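Local coordinates for protein 2-hydroxyethylphosphonate dioxygenase (Streptomyces viridochromogenes, PDB 4YAR) that converts 2-hydroxyethylphosphonate and oxygen to hydroxymethylphosphonate and formate with a non-heme iron(II) centre, a step in the biosynthesis of the antibiotic bialaphos, at residues Val111-Leu116 and Ala192-Tyr197; Ile134-Gly139 and Trp168-Ser173. The protein carries 1 engineered substitution. One frame throughout, in Å; residues are numbered along the deposited sequence.

Contact 1 (Val111-Leu116 and Ala192-Tyr197); sequences VVLDIL and ARIVSY
Ala192 O takes a nearly straight hydrogen bond from Ile115 N, at 2.9 Å, with the donor tilted 22° from the carbonyl plane. Water 1 lies within reach of Asp114 OD1 and, more weakly, of the same oxygen. Water 2 accepts from Ala192 N and probably donates to Ile115 O at this end of the ladder. Further along, Leu113 and Ile194 exchange two backbone bonds. Val111 O receives Ser196 N, while the return bond from Val111 N is weak. On one face of the sheet, Ile194 CG1 lies between its own backbone N and carbonyl carbon (chi1 69°). There it meets Leu113 CD1 at 3.9 Å, and Ile194 CD1 touches Ile115 CD1 at 4.0 Å. On the other face, Asp114 and Arg193 lie side by side. Asp114 OD1 rests on Arg193 CG at 3.4 Å, but the charged atoms do not touch. Asp114 OD2 bonds to Tyr99 and Asn97, and Arg193 forms a salt bridge with Asp383. Ser196, a substrate-binding residue, lies on the Ile194 face. The pair forms the middle of an antiparallel sheet, with strand 93-100 beside 111-115 and strand 133-140 beside 192-198.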
loop_
_atom_site.group_PDB
_atom_site.type_symbol
_atom_site.label_atom_id
_atom_site.label_comp_id
_atom_site.label_asym_id
_atom_site.label_seq_id
_atom_site.Cartn_x
_atom_site.Cartn_y
_atom_site.Cartn_z
ATOM N N VAL A 111 -0.302 -9.030 -10.397
ATOM C CA VAL A 111 -0.903 -9.896 -11.420
ATOM C C VAL A 111 -0.595 -9.369 -12.808
ATOM O O VAL A 111 -0.667 -8.176 -13.055
ATOM C CB VAL A 111 -2.445 -9.963 -11.285
ATOM C CG1 VAL A 111 -3.053 -10.828 -12.404
ATOM C CG2 VAL A 111 -2.848 -10.572 -9.955
ATOM N N VAL A 112 -0.213 -10.265 -13.706
ATOM C CA VAL A 112 -0.168 -9.983 -15.114
ATOM C C VAL A 112 -1.330 -10.661 -15.786
ATOM O O VAL A 112 -1.617 -11.852 -15.477
ATOM C CB VAL A 112 1.164 -10.418 -15.721
ATOM C CG1 VAL A 112 1.144 -10.352 -17.227
ATOM C CG2 VAL A 112 2.381 -9.669 -15.126
ATOM N N LEU A 113 -2.037 -9.919 -16.642
ATOM C CA LEU A 113 -3.125 -10.475 -17.442
ATOM C C LEU A 113 -2.898 -10.425 -18.944
ATOM O O LEU A 113 -2.471 -9.407 -19.528
ATOM C CB LEU A 113 -4.471 -9.857 -17.161
ATOM C CG LEU A 113 -5.043 -9.789 -15.775
ATOM C CD1 LEU A 113 -4.158 -8.906 -14.944
ATOM C CD2 LEU A 113 -6.457 -9.237 -15.785
ATOM N N ASP A 114 -3.162 -11.542 -19.575
ATOM C CA ASP A 114 -3.408 -11.568 -21.015
ATOM C C ASP A 114 -4.860 -11.055 -21.219
ATOM O O ASP A 114 -5.774 -11.538 -20.561
ATOM C CB ASP A 114 -3.381 -12.984 -21.558
ATOM C CG ASP A 114 -1.999 -13.594 -21.731
ATOM O OD1 ASP A 114 -1.079 -12.971 -22.117
ATOM O OD2 ASP A 114 -1.855 -14.847 -21.552
ATOM N N ILE A 115 -5.043 -10.074 -22.106
ATOM C CA ILE A 115 -6.348 -9.517 -22.444
ATOM C C ILE A 115 -6.873 -10.240 -23.682
ATOM O O ILE A 115 -6.290 -10.141 -24.796
ATOM C CB ILE A 115 -6.193 -8.016 -22.756
ATOM C CG1 ILE A 115 -5.525 -7.299 -21.570
ATOM C CG2 ILE A 115 -7.548 -7.405 -23.047
ATOM C CD1 ILE A 115 -6.157 -7.486 -20.196
ATOM N N LEU A 116 -7.834 -11.120 -23.478
ATOM C CA LEU A 116 -8.305 -11.970 -24.586
ATOM C C LEU A 116 -9.691 -11.738 -25.108
ATOM O O LEU A 116 -10.094 -12.352 -26.124
ATOM C CB LEU A 116 -8.242 -13.490 -24.164
ATOM C CG LEU A 116 -6.910 -13.962 -23.559
ATOM C CD1 LEU A 116 -7.037 -15.340 -22.965
ATOM C CD2 LEU A 116 -5.863 -13.916 -24.643
ATOM N N ALA A 192 -2.431 -8.118 -26.291
ATOM C CA ALA A 192 -1.944 -7.259 -25.146
ATOM C C ALA A 192 -1.974 -7.921 -23.802
ATOM O O ALA A 192 -2.810 -8.850 -23.513
ATOM C CB ALA A 192 -2.735 -5.964 -25.066
ATOM N N ARG A 193 -1.033 -7.443 -22.962
ATOM C CA ARG A 193 -0.991 -7.771 -21.535
ATOM C C ARG A 193 -0.982 -6.539 -20.690
ATOM O O ARG A 193 -0.551 -5.493 -21.154
ATOM C CB ARG A 193 0.262 -8.604 -21.186
ATOM C CG ARG A 193 0.379 -9.902 -21.978
ATOM C CD ARG A 193 1.495 -10.745 -21.384
ATOM N NE ARG A 193 2.775 -10.030 -21.539
ATOM C CZ ARG A 193 3.889 -10.406 -20.943
ATOM N NH1 ARG A 193 3.929 -11.531 -20.230
ATOM N NH2 ARG A 193 4.985 -9.713 -21.150
ATOM N N ILE A 194 -1.517 -6.654 -19.473
ATOM C CA ILE A 194 -1.448 -5.557 -18.474
ATOM C C ILE A 194 -0.807 -6.041 -17.182
ATOM O O ILE A 194 -0.787 -7.256 -16.899
ATOM C CB ILE A 194 -2.806 -4.888 -18.140
ATOM C CG1 ILE A 194 -3.681 -5.856 -17.369
ATOM C CG2 ILE A 194 -3.537 -4.367 -19.373
ATOM C CD1 ILE A 194 -5.027 -5.357 -17.039
ATOM N N VAL A 195 -0.226 -5.118 -16.408
ATOM C CA VAL A 195 -0.021 -5.380 -14.984
ATOM C C VAL A 195 -1.034 -4.638 -14.194
ATOM O O VAL A 195 -1.244 -3.424 -14.458
ATOM C CB VAL A 195 1.333 -4.911 -14.412
ATOM C CG1 VAL A 195 1.375 -5.132 -12.892
ATOM C CG2 VAL A 195 2.492 -5.470 -15.135
ATOM N N SER A 196 -1.653 -5.323 -13.230
ATOM C CA SER A 196 -2.542 -4.691 -12.283
ATOM C C SER A 196 -1.878 -4.852 -10.928
ATOM O O SER A 196 -1.675 -5.984 -10.459
ATOM C CB SER A 196 -3.932 -5.278 -12.294
ATOM O OG SER A 196 -4.779 -4.620 -11.341
ATOM N N TYR A 197 -1.519 -3.727 -10.333
ATOM C CA TYR A 197 -0.787 -3.659 -9.086
ATOM C C TYR A 197 -1.630 -2.967 -7.990
ATOM O O TYR A 197 -1.855 -1.749 -8.062
ATOM C CB TYR A 197 0.495 -2.849 -9.251
ATOM C CG TYR A 197 1.355 -2.849 -7.990
ATOM C CD1 TYR A 197 2.114 -3.956 -7.660
ATOM C CD2 TYR A 197 1.388 -1.756 -7.146
ATOM C CE1 TYR A 197 2.868 -3.994 -6.508
ATOM C CE2 TYR A 197 2.152 -1.742 -5.990
ATOM C CZ TYR A 197 2.914 -2.871 -5.669
ATOM O OH TYR A 197 3.650 -2.846 -4.517
HETATM O O HOH W 1 -1.478 -11.670 -24.700
HETATM O O HOH W 2 -4.003 -10.767 -25.849
#

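Contact 2 (Ile134-Gly139 and Trp168-Ser173); sequences ITVNLG and WITGDS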
loop_
_atom_site.group_PDB
_atom_site.type_symbol
_atom_site.label_atom_id
_atom_site.label_comp_id
_atom_site.label_asym_id
_atom_site.label_seq_id
_atom_site.Cartn_x
_atom_site.Cartn_y
_atom_site.Cartn_z
ATOM N N ILE A 134 -2.707 0.465 -9.520
ATOM C CA ILE A 134 -2.128 1.069 -10.717
ATOM C C ILE A 134 -2.250 -0.035 -11.785
ATOM O O ILE A 134 -1.949 -1.199 -11.522
ATOM C CB ILE A 134 -0.628 1.530 -10.534
ATOM C CG1 ILE A 134 -0.474 2.801 -9.654
ATOM C CG2 ILE A 134 0.061 1.805 -11.868
ATOM C CD1 ILE A 134 0.954 3.107 -9.183
ATOM N N THR A 135 -2.691 0.348 -12.981
ATOM C CA THR A 135 -2.811 -0.520 -14.123
ATOM C C THR A 135 -2.055 0.106 -15.268
ATOM O O THR A 135 -2.144 1.324 -15.548
ATOM C CB THR A 135 -4.273 -0.756 -14.575
ATOM O OG1 THR A 135 -5.046 -1.224 -13.448
ATOM C CG2 THR A 135 -4.310 -1.772 -15.708
ATOM N N VAL A 136 -1.215 -0.715 -15.836
ATOM C CA VAL A 136 -0.359 -0.297 -16.963
ATOM C C VAL A 136 -0.474 -1.301 -18.102
ATOM O O VAL A 136 -0.438 -2.511 -17.894
ATOM C CB VAL A 136 1.091 -0.055 -16.521
ATOM C CG1 VAL A 136 1.728 -1.272 -15.913
ATOM C CG2 VAL A 136 1.934 0.567 -17.639
ATOM N N ASN A 137 -0.554 -0.761 -19.307
ATOM C CA ASN A 137 -0.566 -1.578 -20.516
ATOM C C ASN A 137 0.860 -1.958 -20.910
ATOM O O ASN A 137 1.717 -1.120 -21.209
ATOM C CB ASN A 137 -1.290 -0.902 -21.664
ATOM C CG ASN A 137 -1.514 -1.835 -22.884
ATOM O OD1 ASN A 137 -1.112 -3.036 -22.922
ATOM N ND2 ASN A 137 -2.220 -1.302 -23.882
ATOM N N LEU A 138 1.149 -3.232 -20.915
ATOM C CA LEU A 138 2.473 -3.717 -21.369
ATOM C C LEU A 138 2.572 -3.828 -22.922
ATOM O O LEU A 138 3.665 -3.976 -23.525
ATOM C CB LEU A 138 2.727 -5.131 -20.800
ATOM C CG LEU A 138 2.929 -5.318 -19.293
ATOM C CD1 LEU A 138 3.194 -6.741 -18.772
ATOM C CD2 LEU A 138 3.935 -4.300 -18.776
ATOM N N GLY A 139 1.467 -3.742 -23.579
ATOM C CA GLY A 139 1.415 -4.002 -25.022
ATOM C C GLY A 139 1.459 -5.468 -25.474
ATOM O O GLY A 139 1.400 -6.348 -24.676
ATOM N N TRP A 168 10.698 0.979 -23.345
ATOM C CA TRP A 168 10.813 0.855 -21.901
ATOM C C TRP A 168 9.627 1.553 -21.181
ATOM O O TRP A 168 9.275 1.224 -20.034
ATOM C CB TRP A 168 12.172 1.331 -21.446
ATOM C CG TRP A 168 12.474 2.750 -21.565
ATOM C CD1 TRP A 168 12.883 3.396 -22.674
ATOM C CD2 TRP A 168 12.458 3.729 -20.497
ATOM N NE1 TRP A 168 13.112 4.750 -22.386
ATOM C CE2 TRP A 168 12.869 4.968 -21.051
ATOM C CE3 TRP A 168 12.144 3.674 -19.143
ATOM C CZ2 TRP A 168 12.928 6.126 -20.314
ATOM C CZ3 TRP A 168 12.275 4.828 -18.379
ATOM C CH2 TRP A 168 12.671 6.046 -18.967
ATOM N N ILE A 169 9.037 2.540 -21.838
ATOM C CA ILE A 169 7.731 3.071 -21.413
ATOM C C ILE A 169 6.735 2.297 -22.197
ATOM O O ILE A 169 6.616 2.442 -23.447
ATOM C CB ILE A 169 7.618 4.598 -21.667
ATOM C CG1 ILE A 169 8.734 5.358 -20.926
ATOM C CG2 ILE A 169 6.171 5.073 -21.429
ATOM C CD1 ILE A 169 8.972 6.822 -21.280
ATOM N N THR A 170 6.081 1.357 -21.538
ATOM C CA THR A 170 5.379 0.310 -22.227
ATOM C C THR A 170 4.019 0.770 -22.800
ATOM O O THR A 170 3.544 0.258 -23.851
ATOM C CB THR A 170 5.168 -0.933 -21.328
ATOM O OG1 THR A 170 4.262 -0.628 -20.236
ATOM C CG2 THR A 170 6.486 -1.420 -20.778
ATOM N N GLY A 171 3.393 1.734 -22.129
ATOM C CA GLY A 171 2.006 2.113 -22.406
ATOM C C GLY A 171 1.411 3.096 -21.405
ATOM O O GLY A 171 2.068 3.516 -20.493
ATOM N N ASP A 172 0.178 3.443 -21.644
ATOM C CA ASP A 172 -0.583 4.296 -20.752
ATOM C C ASP A 172 -0.744 3.595 -19.396
ATOM O O ASP A 172 -0.775 2.316 -19.304
ATOM C CB ASP A 172 -1.993 4.565 -21.332
ATOM C CG ASP A 172 -2.047 5.498 -22.568
ATOM O OD1 ASP A 172 -1.088 6.182 -22.961
ATOM O OD2 ASP A 172 -3.124 5.498 -23.236
ATOM N N SER A 173 -0.963 4.400 -18.351
ATOM C CA SER A 173 -1.279 3.878 -17.038
ATOM C C SER A 173 -2.323 4.714 -16.377
ATOM O O SER A 173 -2.488 5.868 -16.738
ATOM C CB SER A 173 -0.017 3.784 -16.140
ATOM O OG SER A 173 0.610 5.051 -16.042
#
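Thr170 reaches the strand at Asn137 and Leu138, and its side chain carries much of the contact. CB lies 3.5 Å from Asn137 O and also meets Leu138 CA. Its chi1 of 67° sets OG1 between the backbone N and the carbonyl carbon of its own residue. From there the hydroxyl donates to Asn137 O, with an OG1 to O distance of 2.8 Å. The hydroxyl stands above the carbonyl plane, 37° out of it. The same OG1 touches Val136 CG2 at 3.7 Å and Leu138 CD2 at 4.0 Å. The Thr170 side chain crosses that of Val136 at about a right angle and runs beside that of Leu138.

Two residues on, the backbone takes over. Asn137 N gives an almost straight hydrogen bond to Asp172 O at 3.1 Å. Val136 and Ser173 then form an antiparallel non-hydrogen-bonded pair, with Val136 CB 4.0 Å from Ser173 CB. Here the loop enters strand 173-176. Between the two bonds, Gly171, with no CB, brings its backbone close against Asn137 O.

Asn137 also folds back on its own strand: OD1 accepts from Gly139 N at 2.8 Å, an Asx turn, while ND2 bonds to Leu159 O and Gly141 O. Asp172 turns its carboxylate to His160 N and Ile307 N.

Two hydrogen bonds cross a buried contact whose Thr170 side is lined by the apolar Val136 and Leu138. A threonine hydroxyl takes the place of a backbone donor at Asn137 O, so the strand's hydrogen bonding carries on where the partner chain is no longer regular strand.

How the contacts relate
Contacts 1 and 2 lie in the same antiparallel sheet, with centres about 10 Å apart. The sheet is consistent with a cupin-type beta fold. Strand 192-198 belongs to contact 1 and strand 133-140 to contact 2. These strands are neighbours, joined by probable backbone bonds from Leu138 N to Arg193 O and from Ile134 N to Tyr197 O. Across this part of the sheet the order is 111-115, 192-198, 133-140, 173-176. Along the chain, contact 2 is nested inside the loop that contact 1 closes. Metal-binding His129 and His182 also lie within that loop. Substrate-binding Ser196 comes close to Thr135, near a bound cadmium ion, so the two contacts together build sheet beside the active site.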